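Local coordinates for protein teicoplanin pseudoaglycone deacetylases Orf2 (PDB 3DFF) that is a zinc-dependent deacetylase that probably hydrolyses an N-acetyl amide of teicoplanin pseudoaglycone in the biosynthesis of this lipoglycopeptide antibiotic, at residues L28-A32 and H85-A89; E78-A82 and A225-S231; L132-A137 and A166-A170. All blocks are in the same frame, centred on the assembly; numbering follows the deposited sequence.

Overall arrangement
All three contacts involve crossover helices flanking a Rossmann-like sheet, whose parallel strands run in the order 89-92, 37-42, 9-14, 151-155, 182-185. Interactions 1 and 2 lie on one side, with centres about 14 Å apart. They touch where Leu86 CD2 meets Ala225 CB at 3.8 Å, and their segments alternate along the chain. Interaction 3 belongs to another helix pair, its centre about 25 Å from those of both others, and lies across the chain's centre from interaction 2. The zinc, held by His16, Asp19 and His164, is about 10 Å from the side chain of Tyr229 in interaction 2, about 11 Å from that of Ala166 in interaction 3 and about 13 Å from that of Leu28 in interaction 1.

Interaction 1: L28-A32 and H85-A89; sequences LAQAA and HLRVA
Leu86, with chi1 near -61° and chi2 near 179°, spreads its two methyls over one turn of the helical segment 28-32: CD2 lies 3.9 Å from Ala29 CB and CD1 4.3 Å from Leu28 CB. The closest CA pairs, Ala29 with Leu86 (5.1 Å) and Ala32 with Val88 (6.7 Å), set the register. Segment 85-89 turns from the end of helix 71-85 toward strand 89-92. Arg87, at phi/psi 62/40, is the first residue to leave helical geometry and forms a Schellman motif, after which Val88 is extended at -125/159. This change of direction aims Val88 at the helix, and its CG1 packs 3.9 Å from both Ala32 CB and Leu28 O. Ala32 CB also rests 4.1 Å from Leu86 O and from Arg87 O, so a methyl fills the space beside the turn. The polar link is indirect: one water donates to Ala29 O at 2.9 Å and to Leu86 O at 2.7 Å. The arrangement joins one beta-alpha-beta crossover helix to the exit of the next, with Leu28 resting on Ala12 of strand 9-14 and on Val38 and Val40 of strand 37-42, while helix 216-226 meets Ala29 through Met218 and Gln221 and Leu86 through Ala225.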
# COMPACT_ATOMS: atom_id res chain seq x y z
N LEU A 28 -1.25 12.18 4.68
CA LEU A 28 -2.64 11.98 5.08
C LEU A 28 -3.01 12.86 6.27
O LEU A 28 -4.07 13.49 6.27
CB LEU A 28 -2.88 10.52 5.44
CG LEU A 28 -2.77 9.55 4.26
CD1 LEU A 28 -2.75 8.13 4.77
CD2 LEU A 28 -3.91 9.77 3.25
N ALA A 29 -2.14 12.87 7.28
CA ALA A 29 -2.36 13.64 8.51
C ALA A 29 -2.39 15.14 8.19
O ALA A 29 -3.24 15.87 8.73
CB ALA A 29 -1.29 13.33 9.53
N GLN A 30 -1.50 15.57 7.31
CA GLN A 30 -1.45 16.97 6.85
C GLN A 30 -2.77 17.37 6.20
O GLN A 30 -3.35 18.41 6.53
CB GLN A 30 -0.29 17.19 5.86
CG GLN A 30 -0.20 18.59 5.24
CD GLN A 30 0.39 19.63 6.18
OE1 GLN A 30 0.71 19.34 7.34
NE2 GLN A 30 0.54 20.86 5.69
N ALA A 31 -3.24 16.52 5.28
CA ALA A 31 -4.45 16.78 4.50
C ALA A 31 -5.66 16.94 5.42
O ALA A 31 -6.53 17.79 5.16
CB ALA A 31 -4.67 15.66 3.49
N ALA A 32 -5.70 16.15 6.49
CA ALA A 32 -6.82 16.18 7.44
C ALA A 32 -6.80 17.47 8.26
O ALA A 32 -7.85 18.09 8.47
CB ALA A 32 -6.79 14.96 8.34
N HIS A 85 -5.73 7.39 14.48
CA HIS A 85 -4.67 8.22 15.06
C HIS A 85 -4.30 9.40 14.17
O HIS A 85 -3.98 10.49 14.68
CB HIS A 85 -3.43 7.40 15.41
CG HIS A 85 -2.50 8.11 16.36
ND1 HIS A 85 -2.76 8.21 17.71
CD2 HIS A 85 -1.33 8.75 16.15
CE1 HIS A 85 -1.79 8.89 18.29
NE2 HIS A 85 -0.90 9.23 17.36
N LEU A 86 -4.33 9.19 12.85
CA LEU A 86 -4.10 10.25 11.84
C LEU A 86 -5.33 11.13 11.65
O LEU A 86 -5.31 12.10 10.87
CB LEU A 86 -3.68 9.65 10.49
CG LEU A 86 -2.39 8.84 10.48
CD1 LEU A 86 -2.13 8.31 9.07
CD2 LEU A 86 -1.22 9.72 10.92
N ARG A 87 -6.40 10.74 12.34
CA ARG A 87 -7.71 11.38 12.30
C ARG A 87 -8.33 11.31 10.91
O ARG A 87 -8.96 12.25 10.43
CB ARG A 87 -7.65 12.81 12.90
CG ARG A 87 -6.89 12.84 14.24
CD ARG A 87 -6.85 14.24 14.84
NE ARG A 87 -8.04 14.49 15.64
CZ ARG A 87 -8.03 14.71 16.96
NH1 ARG A 87 -6.88 14.73 17.63
NH2 ARG A 87 -9.17 14.93 17.60
N VAL A 88 -8.16 10.17 10.25
CA VAL A 88 -8.70 9.96 8.89
C VAL A 88 -9.61 8.70 8.80
O VAL A 88 -9.50 7.79 9.62
CB VAL A 88 -7.58 9.90 7.79
CG1 VAL A 88 -6.67 11.12 7.84
CG2 VAL A 88 -6.75 8.63 7.94
N ALA A 89 -10.47 8.66 7.78
CA ALA A 89 -11.44 7.57 7.55
C ALA A 89 -10.82 6.37 6.84
O ALA A 89 -9.85 6.51 6.09
CB ALA A 89 -12.63 8.09 6.73
O HOH W 1 -4.78 14.78 10.96

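Interaction 2: E78-A82 and A225-S231; sequences EDIAA and AVERYSS
A type I beta turn from Val226 to Tyr229, overlapped at its end by an inverse gamma turn centred on Tyr229 (phi/psi -81/67), brings the chain leaving helix 216-226 against helix 71-85 near the zinc site. CA pairs Ala82 with Ala225 (4.5 Å) and Glu78 with Tyr229 (5.2 Å) set the register. Glu78, chi1 m and chi2 t, reaches past the turn with its carboxylate: OE2 accepts Ser231 N at 2.8 Å and OE1 accepts Ser231 OG (chi1 p) at 2.7 Å. Tyr229, chi1 m, runs obliquely across the helix face and donates OH to Asp79 OD1 at 2.6 Å; Asp79 OD2 (chi1 t) is bonded to His92 NE2. Glu78 O lies over one face of the ring, and Ala82 CB approaches CE2 of Tyr229 obliquely at 3.4 Å. Small residues permit this closeness: Ala82 CB is 3.4 Å from Ala225 O, and Ala81 CB is 3.6 Å from Arg228 CG, with Arg228 NH1 bonded to Gln224 O. The side chain of Asp79 is about 4 Å from that of His90, seen to bind a zinc absent from this chain. The two carboxylates fasten consecutive turns and the residue after them to a helix at the periphery of a metallohydrolase centre.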
# COMPACT_ATOMS: atom_id res chain seq x y z
N GLU A 78 -5.94 -3.06 13.54
CA GLU A 78 -4.72 -2.23 13.56
C GLU A 78 -4.84 -1.03 12.64
O GLU A 78 -4.46 0.09 13.01
CB GLU A 78 -3.49 -3.04 13.15
CG GLU A 78 -3.05 -4.06 14.14
CD GLU A 78 -1.90 -4.92 13.64
OE1 GLU A 78 -1.50 -4.82 12.45
OE2 GLU A 78 -1.42 -5.72 14.45
N ASP A 79 -5.36 -1.27 11.43
CA ASP A 79 -5.49 -0.23 10.43
C ASP A 79 -6.46 0.86 10.90
O ASP A 79 -6.22 2.05 10.70
CB ASP A 79 -5.99 -0.85 9.12
CG ASP A 79 -6.00 0.12 7.97
OD1 ASP A 79 -4.91 0.64 7.57
OD2 ASP A 79 -7.09 0.36 7.41
N ILE A 80 -7.55 0.45 11.55
CA ILE A 80 -8.51 1.42 12.04
C ILE A 80 -7.89 2.27 13.15
O ILE A 80 -8.08 3.49 13.15
CB ILE A 80 -9.79 0.72 12.53
CG1 ILE A 80 -10.49 0.07 11.33
CG2 ILE A 80 -10.73 1.70 13.26
CD1 ILE A 80 -11.60 -0.92 11.74
N ALA A 81 -7.13 1.65 14.04
CA ALA A 81 -6.40 2.38 15.10
C ALA A 81 -5.40 3.36 14.46
O ALA A 81 -5.38 4.54 14.81
CB ALA A 81 -5.71 1.42 16.04
N ALA A 82 -4.62 2.89 13.49
CA ALA A 82 -3.61 3.74 12.84
C ALA A 82 -4.24 4.95 12.17
O ALA A 82 -3.80 6.09 12.40
CB ALA A 82 -2.78 2.93 11.83
N ALA A 225 1.36 6.38 14.41
CA ALA A 225 0.35 5.61 13.65
C ALA A 225 0.94 4.29 13.14
O ALA A 225 0.32 3.23 13.28
CB ALA A 225 -0.22 6.43 12.51
N VAL A 226 2.14 4.35 12.57
CA VAL A 226 2.84 3.13 12.17
C VAL A 226 2.89 2.13 13.33
O VAL A 226 2.65 0.93 13.15
CB VAL A 226 4.26 3.44 11.64
CG1 VAL A 226 5.06 2.16 11.43
CG2 VAL A 226 4.19 4.24 10.36
N GLU A 227 3.13 2.61 14.55
CA GLU A 227 3.22 1.72 15.69
C GLU A 227 1.93 0.95 16.01
O GLU A 227 1.97 -0.03 16.74
CB GLU A 227 3.70 2.48 16.93
CG GLU A 227 5.12 2.95 16.76
CD GLU A 227 5.65 3.69 17.97
OE1 GLU A 227 4.96 4.60 18.47
OE2 GLU A 227 6.76 3.34 18.42
N ARG A 228 0.80 1.41 15.47
CA ARG A 228 -0.47 0.75 15.70
C ARG A 228 -0.49 -0.58 14.96
O ARG A 228 -1.23 -1.49 15.34
CB ARG A 228 -1.65 1.61 15.26
CG ARG A 228 -2.28 2.42 16.38
CD ARG A 228 -1.34 3.50 16.88
NE ARG A 228 -1.95 4.30 17.94
CZ ARG A 228 -1.25 5.03 18.80
NH1 ARG A 228 0.08 5.04 18.73
NH2 ARG A 228 -1.87 5.73 19.75
N TYR A 229 0.34 -0.69 13.91
CA TYR A 229 0.42 -1.97 13.17
C TYR A 229 1.33 -2.94 13.89
O TYR A 229 2.41 -3.30 13.39
CB TYR A 229 0.87 -1.75 11.72
CG TYR A 229 -0.08 -0.93 10.90
CD1 TYR A 229 -1.28 -1.47 10.40
CD2 TYR A 229 0.21 0.41 10.61
CE1 TYR A 229 -2.14 -0.71 9.61
CE2 TYR A 229 -0.66 1.18 9.85
CZ TYR A 229 -1.85 0.62 9.36
OH TYR A 229 -2.67 1.41 8.61
N SER A 230 0.89 -3.38 15.07
CA SER A 230 1.74 -4.21 15.94
C SER A 230 2.24 -5.44 15.22
O SER A 230 3.39 -5.82 15.38
CB SER A 230 0.97 -4.66 17.18
OG SER A 230 0.39 -3.56 17.83
N SER A 231 1.38 -6.04 14.40
CA SER A 231 1.72 -7.29 13.73
C SER A 231 2.92 -7.16 12.79
O SER A 231 3.62 -8.13 12.51
CB SER A 231 0.52 -7.81 12.93
OG SER A 231 0.15 -6.87 11.95

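Interaction 3: L132-A137 and A166-A170; sequences LVGEVA and ATRDA
This is an apolar helix-helix packing contact, made by the crossover helices 126-147 and 162-178 on the face of the sheet away from helices 19-33 and 71-85. Both segments are regular alpha helix, as the i to i+4 bonds Ala137 N to Val133 O (2.8 Å) and Ala170 N to Ala166 O (3.0 Å) attest. The axes of the segments approach to 8.6 Å and cross at -58°, a geometry consistent with i/i+4 ridges packing into grooves. One such ridge is Ala166 and Ala170, the other Val133 and Ala137. Alanine makes the tight approach possible: the CA atoms of Ala137 and Ala170 are 4.4 Å apart. Ala170 CB points toward helix 126-147 and is enclosed there, 3.5 Å from Val136 CG1, 3.6 Å from Val133 O, 3.6 Å from Ala137 N and 4.1 Å from Ala137 CB. Val133, chi1 t, sets its two methyls along the Asp169 side of the Ala166-Ala170 ridge, CG1 lying 4.0 Å from Ala170 CB and 4.2 Å from Asp169 CB, and CG2 4.0 Å from Ala166 CB. Leu132, the residue before Val133 (chi1 t, chi2 p), extends the patch with CD2 4.4 Å from Ala166 CB. Asp169 OD1 meanwhile bridges Arg168 NE at 3.0 Å within its own helix. Helix 162-178 also carries the zinc ligand His164. Beyond the interface, Val136 leans on Val43 and Thr167 on Pro15 and Phe44, in loops that follow strands 37-42 and 9-14, while Arg168 NH1 bonds Ala156 O just past strand 151-155, so the helix pair is tied to the ends of three central strands.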
# COMPACT_ATOMS: atom_id res chain seq x y z
N LEU A 132 -8.00 -10.04 -12.14
CA LEU A 132 -7.89 -9.40 -10.84
C LEU A 132 -7.79 -7.88 -10.94
O LEU A 132 -8.51 -7.17 -10.26
CB LEU A 132 -6.70 -9.97 -10.05
CG LEU A 132 -6.39 -9.27 -8.72
CD1 LEU A 132 -7.54 -9.35 -7.71
CD2 LEU A 132 -5.12 -9.85 -8.15
N VAL A 133 -6.91 -7.38 -11.82
CA VAL A 133 -6.77 -5.93 -11.94
C VAL A 133 -8.09 -5.32 -12.40
O VAL A 133 -8.49 -4.27 -11.90
CB VAL A 133 -5.63 -5.54 -12.90
CG1 VAL A 133 -5.68 -4.04 -13.21
CG2 VAL A 133 -4.29 -5.95 -12.29
N GLY A 134 -8.77 -6.00 -13.31
CA GLY A 134 -10.08 -5.54 -13.78
C GLY A 134 -11.10 -5.42 -12.66
O GLY A 134 -11.83 -4.43 -12.56
N GLU A 135 -11.15 -6.44 -11.80
CA GLU A 135 -12.06 -6.42 -10.66
C GLU A 135 -11.72 -5.29 -9.70
O GLU A 135 -12.61 -4.60 -9.22
CB GLU A 135 -12.03 -7.75 -9.92
CG GLU A 135 -12.58 -8.92 -10.74
CD GLU A 135 -14.08 -9.04 -10.67
OE1 GLU A 135 -14.71 -8.39 -9.80
OE2 GLU A 135 -14.64 -9.81 -11.49
N VAL A 136 -10.43 -5.11 -9.40
CA VAL A 136 -10.05 -4.04 -8.50
C VAL A 136 -10.42 -2.69 -9.11
O VAL A 136 -10.91 -1.80 -8.39
CB VAL A 136 -8.54 -4.09 -8.17
CG1 VAL A 136 -8.15 -2.93 -7.25
CG2 VAL A 136 -8.21 -5.42 -7.48
N ALA A 137 -10.17 -2.53 -10.41
CA ALA A 137 -10.51 -1.30 -11.12
C ALA A 137 -12.01 -1.01 -11.02
O ALA A 137 -12.41 0.13 -10.84
CB ALA A 137 -10.07 -1.40 -12.56
N ALA A 166 -0.85 -4.69 -8.80
CA ALA A 166 -2.29 -4.78 -9.14
C ALA A 166 -3.05 -3.54 -8.68
O ALA A 166 -3.90 -3.01 -9.42
CB ALA A 166 -2.90 -6.02 -8.51
N THR A 167 -2.76 -3.06 -7.47
CA THR A 167 -3.43 -1.89 -6.92
C THR A 167 -3.12 -0.67 -7.78
O THR A 167 -4.03 0.09 -8.16
CB THR A 167 -2.96 -1.65 -5.47
OG1 THR A 167 -3.37 -2.77 -4.67
CG2 THR A 167 -3.57 -0.36 -4.92
N ARG A 168 -1.84 -0.48 -8.08
CA ARG A 168 -1.38 0.68 -8.81
C ARG A 168 -2.02 0.71 -10.18
O ARG A 168 -2.61 1.72 -10.58
CB ARG A 168 0.14 0.69 -8.90
CG ARG A 168 0.69 1.82 -9.79
CD ARG A 168 2.09 1.51 -10.27
NE ARG A 168 2.11 0.34 -11.16
CZ ARG A 168 3.19 -0.39 -11.41
NH1 ARG A 168 4.37 -0.10 -10.84
NH2 ARG A 168 3.10 -1.43 -12.22
N ASP A 169 -1.94 -0.41 -10.89
CA ASP A 169 -2.46 -0.49 -12.26
C ASP A 169 -3.98 -0.25 -12.25
O ASP A 169 -4.49 0.56 -13.02
CB ASP A 169 -2.12 -1.84 -12.91
CG ASP A 169 -0.62 -2.01 -13.17
OD1 ASP A 169 0.17 -1.06 -12.93
OD2 ASP A 169 -0.22 -3.07 -13.68
N ALA A 170 -4.70 -0.93 -11.37
CA ALA A 170 -6.16 -0.74 -11.27
C ALA A 170 -6.51 0.73 -10.99
O ALA A 170 -7.44 1.27 -11.59
CB ALA A 170 -6.73 -1.61 -10.18